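Beta-galactosidase (Trichoderma reesei, PDB 3OG2) probably hydrolyses terminal non-reducing beta-D-galactose residues in beta-D-galactosides, as a glycosylated enzyme of glycoside hydrolase family 35 built around a TIM barrel. Local coordinates at residues A[362-367]-A[553-558]. Residues are numbered along the deposited sequence; the frame is centred on the assembly and turned at random.
Sequences LKLQGQ and NSAYNY. With MAN (alpha-D-mannopyranose), chain B.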
ATOM      1  N   LEU A 362       6.284  14.443   1.542  1.00  6.80           N
ATOM      2  CA  LEU A 362       7.249  13.338   1.406  1.00  7.28           C
ATOM      3  C   LEU A 362       8.218  13.615   0.277  1.00  6.24           C
ATOM      4  O   LEU A 362       9.412  13.281   0.406  1.00  8.10           O
ATOM      5  CB  LEU A 362       6.462  12.054   1.204  1.00  7.02           C
ATOM      6  CG  LEU A 362       7.244  10.763   1.184  1.00  8.03           C
ATOM      7  CD1 LEU A 362       8.154  10.608   2.402  1.00 10.03           C
ATOM      8  CD2 LEU A 362       6.238   9.599   1.140  1.00  9.11           C
ATOM      9  N   LYS A 363       7.740  14.245  -0.812  1.00  6.60           N
ATOM     10  CA  LYS A 363       8.650  14.611  -1.908  1.00  7.08           C
ATOM     11  C   LYS A 363       9.714  15.581  -1.434  1.00  6.49           C
ATOM     12  O   LYS A 363      10.855  15.509  -1.866  1.00  7.45           O
ATOM     13  CB  LYS A 363       7.801  15.285  -3.007  1.00  6.82           C
ATOM     14  CG  LYS A 363       8.635  15.777  -4.178  1.00  7.13           C
ATOM     15  CD  LYS A 363       7.776  16.272  -5.378  1.00  7.67           C
ATOM     16  CE  LYS A 363       6.851  17.414  -4.893  1.00  8.84           C
ATOM     17  NZ  LYS A 363       6.121  17.991  -6.067  1.00  8.64           N
ATOM     18  N   LEU A 364       9.390  16.538  -0.533  1.00  7.10           N
ATOM     19  CA  LEU A 364      10.444  17.452  -0.082  1.00  7.63           C
ATOM     20  C   LEU A 364      11.570  16.670   0.592  1.00  7.89           C
ATOM     21  O   LEU A 364      12.760  16.984   0.434  1.00  9.91           O
ATOM     22  CB  LEU A 364       9.879  18.449   0.918  1.00  8.60           C
ATOM     23  CG  LEU A 364       8.678  19.265   0.478  1.00  7.90           C
ATOM     24  CD1 LEU A 364       8.309  20.273   1.574  1.00 10.78           C
ATOM     25  CD2 LEU A 364       8.959  19.990  -0.826  1.00 11.43           C
ATOM     26  N   GLN A 365      11.168  15.631   1.333  1.00  7.93           N
ATOM     27  CA  GLN A 365      12.180  14.838   2.059  1.00  8.27           C
ATOM     28  C   GLN A 365      12.982  13.942   1.144  1.00  7.16           C
ATOM     29  O   GLN A 365      14.209  13.846   1.291  1.00  9.01           O
ATOM     30  CB  GLN A 365      11.463  13.979   3.113  1.00 10.73           C
ATOM     31  CG  GLN A 365      10.733  14.833   4.181  1.00 12.23           C
ATOM     32  CD  GLN A 365      10.036  13.942   5.188  1.00 14.29           C
ATOM     33  OE1 GLN A 365      10.359  12.756   5.377  1.00 16.19           O
ATOM     34  NE2 GLN A 365       9.048  14.459   5.873  1.00 15.32           N
ATOM     35  N   GLY A 366      12.316  13.300   0.167  1.00  7.27           N
ATOM     36  CA  GLY A 366      13.076  12.456  -0.755  1.00  7.22           C
ATOM     37  C   GLY A 366      14.050  13.252  -1.613  1.00  7.11           C
ATOM     38  O   GLY A 366      15.201  12.839  -1.859  1.00  7.78           O
ATOM     39  N   GLN A 367      13.589  14.428  -2.078  1.00  6.82           N
ATOM     40  CA  GLN A 367      14.469  15.234  -2.918  1.00  7.56           C
ATOM     41  C   GLN A 367      15.649  15.787  -2.135  1.00  6.94           C
ATOM     42  O   GLN A 367      16.751  15.869  -2.680  1.00  8.20           O
ATOM     43  CB  GLN A 367      13.649  16.351  -3.570  1.00  9.61           C
ATOM     44  CG  GLN A 367      12.609  15.781  -4.550  1.00  9.43           C
ATOM     45  CD  GLN A 367      13.244  15.066  -5.702  1.00 10.06           C
ATOM     46  OE1 GLN A 367      14.364  15.134  -6.125  1.00 11.01           O
ATOM     47  NE2 GLN A 367      12.374  14.221  -6.310  1.00 11.63           N
ATOM     48  N   ASN A 553       4.642  25.705   0.782  1.00  9.94           N
ATOM     49  CA  ASN A 553       3.540  25.376  -0.111  1.00  9.70           C
ATOM     50  C   ASN A 553       3.927  25.624  -1.565  1.00  9.75           C
ATOM     51  O   ASN A 553       3.387  24.906  -2.409  1.00 11.82           O
ATOM     52  CB  ASN A 553       2.288  26.168   0.279  1.00 11.08           C
ATOM     53  CG  ASN A 553       1.753  25.634   1.584  1.00 10.60           C
ATOM     54  OD1 ASN A 553       2.222  25.979   2.670  1.00 15.27           O
ATOM     55  ND2 ASN A 553       0.720  24.798   1.511  1.00 11.26           N
ATOM     56  N   SER A 554       4.827  26.553  -1.847  1.00  9.65           N
ATOM     57  CA  SER A 554       5.340  26.648  -3.228  1.00  9.67           C
ATOM     58  C   SER A 554       6.261  25.476  -3.529  1.00  9.07           C
ATOM     59  O   SER A 554       6.203  24.914  -4.644  1.00  9.99           O
ATOM     60  CB  SER A 554       6.123  27.945  -3.374  1.00 10.03           C
ATOM     61  OG  SER A 554       5.232  29.020  -3.278  1.00 14.06           O
ATOM     62  N   ALA A 555       7.125  25.088  -2.578  1.00  8.87           N
ATOM     63  CA  ALA A 555       8.040  23.966  -2.823  1.00  8.66           C
ATOM     64  C   ALA A 555       7.307  22.669  -3.144  1.00  7.56           C
ATOM     65  O   ALA A 555       7.758  21.820  -3.895  1.00  8.74           O
ATOM     66  CB  ALA A 555       8.901  23.713  -1.577  1.00 10.83           C
ATOM     67  N   TYR A 556       6.101  22.507  -2.600  1.00  7.88           N
ATOM     68  CA  TYR A 556       5.286  21.327  -2.893  1.00  7.89           C
ATOM     69  C   TYR A 556       5.062  21.166  -4.395  1.00  7.71           C
ATOM     70  O   TYR A 556       4.807  20.050  -4.844  1.00  9.13           O
ATOM     71  CB  TYR A 556       3.907  21.537  -2.289  1.00  8.84           C
ATOM     72  CG  TYR A 556       3.758  21.261  -0.808  1.00  7.97           C
ATOM     73  CD1 TYR A 556       4.702  20.615  -0.024  1.00  8.24           C
ATOM     74  CD2 TYR A 556       2.541  21.669  -0.209  1.00  8.27           C
ATOM     75  CE1 TYR A 556       4.459  20.392   1.345  1.00  8.54           C
ATOM     76  CE2 TYR A 556       2.287  21.417   1.139  1.00  9.06           C
ATOM     77  CZ  TYR A 556       3.256  20.783   1.912  1.00  8.53           C
ATOM     78  OH  TYR A 556       3.004  20.530   3.240  1.00  8.93           O
ATOM     79  N   ASN A 557       5.132  22.252  -5.162  1.00  7.56           N
ATOM     80  CA  ASN A 557       4.879  22.150  -6.602  1.00  8.34           C
ATOM     81  C   ASN A 557       6.128  22.056  -7.453  1.00  7.75           C
ATOM     82  O   ASN A 557       6.033  22.137  -8.675  1.00  9.13           O
ATOM     83  CB  ASN A 557       4.065  23.407  -7.058  1.00 10.91           C
ATOM     84  CG  ASN A 557       2.726  23.437  -6.327  1.00 12.73           C
ATOM     85  OD1 ASN A 557       1.885  22.542  -6.322  1.00 15.16           O
ATOM     86  ND2 ASN A 557       2.539  24.587  -5.685  1.00 20.99           N
ATOM     87  N   TYR A 558       7.286  21.864  -6.849  1.00  7.90           N
ATOM     88  CA  TYR A 558       8.523  21.661  -7.608  1.00  7.53           C
ATOM     89  C   TYR A 558       8.820  20.162  -7.776  1.00  6.66           C
ATOM     90  O   TYR A 558       8.397  19.329  -6.945  1.00  7.47           O
ATOM     91  CB  TYR A 558       9.734  22.291  -6.851  1.00  8.53           C
ATOM     92  CG  TYR A 558       9.859  23.790  -6.993  1.00  8.35           C
ATOM     93  CD1 TYR A 558       8.867  24.660  -6.471  1.00  9.96           C
ATOM     94  CD2 TYR A 558      10.952  24.399  -7.595  1.00  9.81           C
ATOM     95  CE1 TYR A 558       9.011  26.043  -6.596  1.00 10.34           C
ATOM     96  CE2 TYR A 558      11.101  25.788  -7.731  1.00 10.37           C
ATOM     97  CZ  TYR A 558      10.107  26.584  -7.214  1.00 10.11           C
ATOM     98  OH  TYR A 558      10.227  27.974  -7.349  1.00 11.15           O
TER
HETATM   99  C1  MAN B   4      -2.597  23.785   3.561  1.00 10.14           C
HETATM  100  C2  MAN B   4      -1.496  23.664   4.603  1.00  9.51           C
HETATM  101  C3  MAN B   4      -1.503  24.962   5.447  1.00 10.54           C
HETATM  102  C4  MAN B   4      -1.298  26.181   4.513  1.00 11.80           C
HETATM  103  C5  MAN B   4      -2.449  26.200   3.480  1.00 12.71           C
HETATM  104  C6  MAN B   4      -2.210  27.322   2.464  1.00 14.31           C
HETATM  105  O2  MAN B   4      -0.255  23.518   3.930  1.00 10.19           O
HETATM  106  O3  MAN B   4      -0.349  24.877   6.334  1.00 10.96           O
HETATM  107  O4  MAN B   4      -1.368  27.353   5.297  1.00 14.40           O
HETATM  108  O5  MAN B   4      -2.417  24.959   2.768  1.00 11.13           O
HETATM  109  O6  MAN B   4      -3.357  27.435   1.607  1.00 22.44           O
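The ammonium group of K363 reaches from helix 357-370 into the turn of 553-558 and bonds two main-chain oxygens there, with NZ 2.7 Å from O of Y556 and 2.8 Å from O of Y558. With CG anti to the backbone N and a bend at chi3, the chain turns its CE close to both acceptors. Neither carbonyl is met in its plane: the donor stands 41° out of that of Y556 and 35° from that of Y558. Those two oxygens belong to a type I beta turn, A555 to Y558, closed by the bond from N of Y558 to O of A555. K363 also makes a cation-pi contact with W559.

Beside the lysine, L364 supplies the apolar part. Its CD2 rests 3.8 Å from CB of A555, while CD1 lies 3.9 Å from CE1 of Y556, the two side chains crossing at about a right angle. The hydroxyl of Y556 is hydrogen-bonded to E357, at the start of the same helix, and that of Y558 to R537. E357 OE2 also bonds the mannose of an attached glycan, whose O2 receives a nearly straight bond (170°) from ND2 of N553 at 2.9 Å. A methionine in place of K363 would probably leave the carbonyls of Y556 and Y558 without their charged donor and the turn less firmly tied to the helix.

The contact thus joins a helix of the family 35 TIM-barrel region to the turn between helix 552-555 and strand 558-559, in the domain 2 region, away from the galactose site. Its chemistry implies that the buried ammonium group is probably stabilised by the two carbonyl dipoles and the ring of W559, with the mannose bonded by a residue from each partner, E357 of the helix and N553 of 553-558.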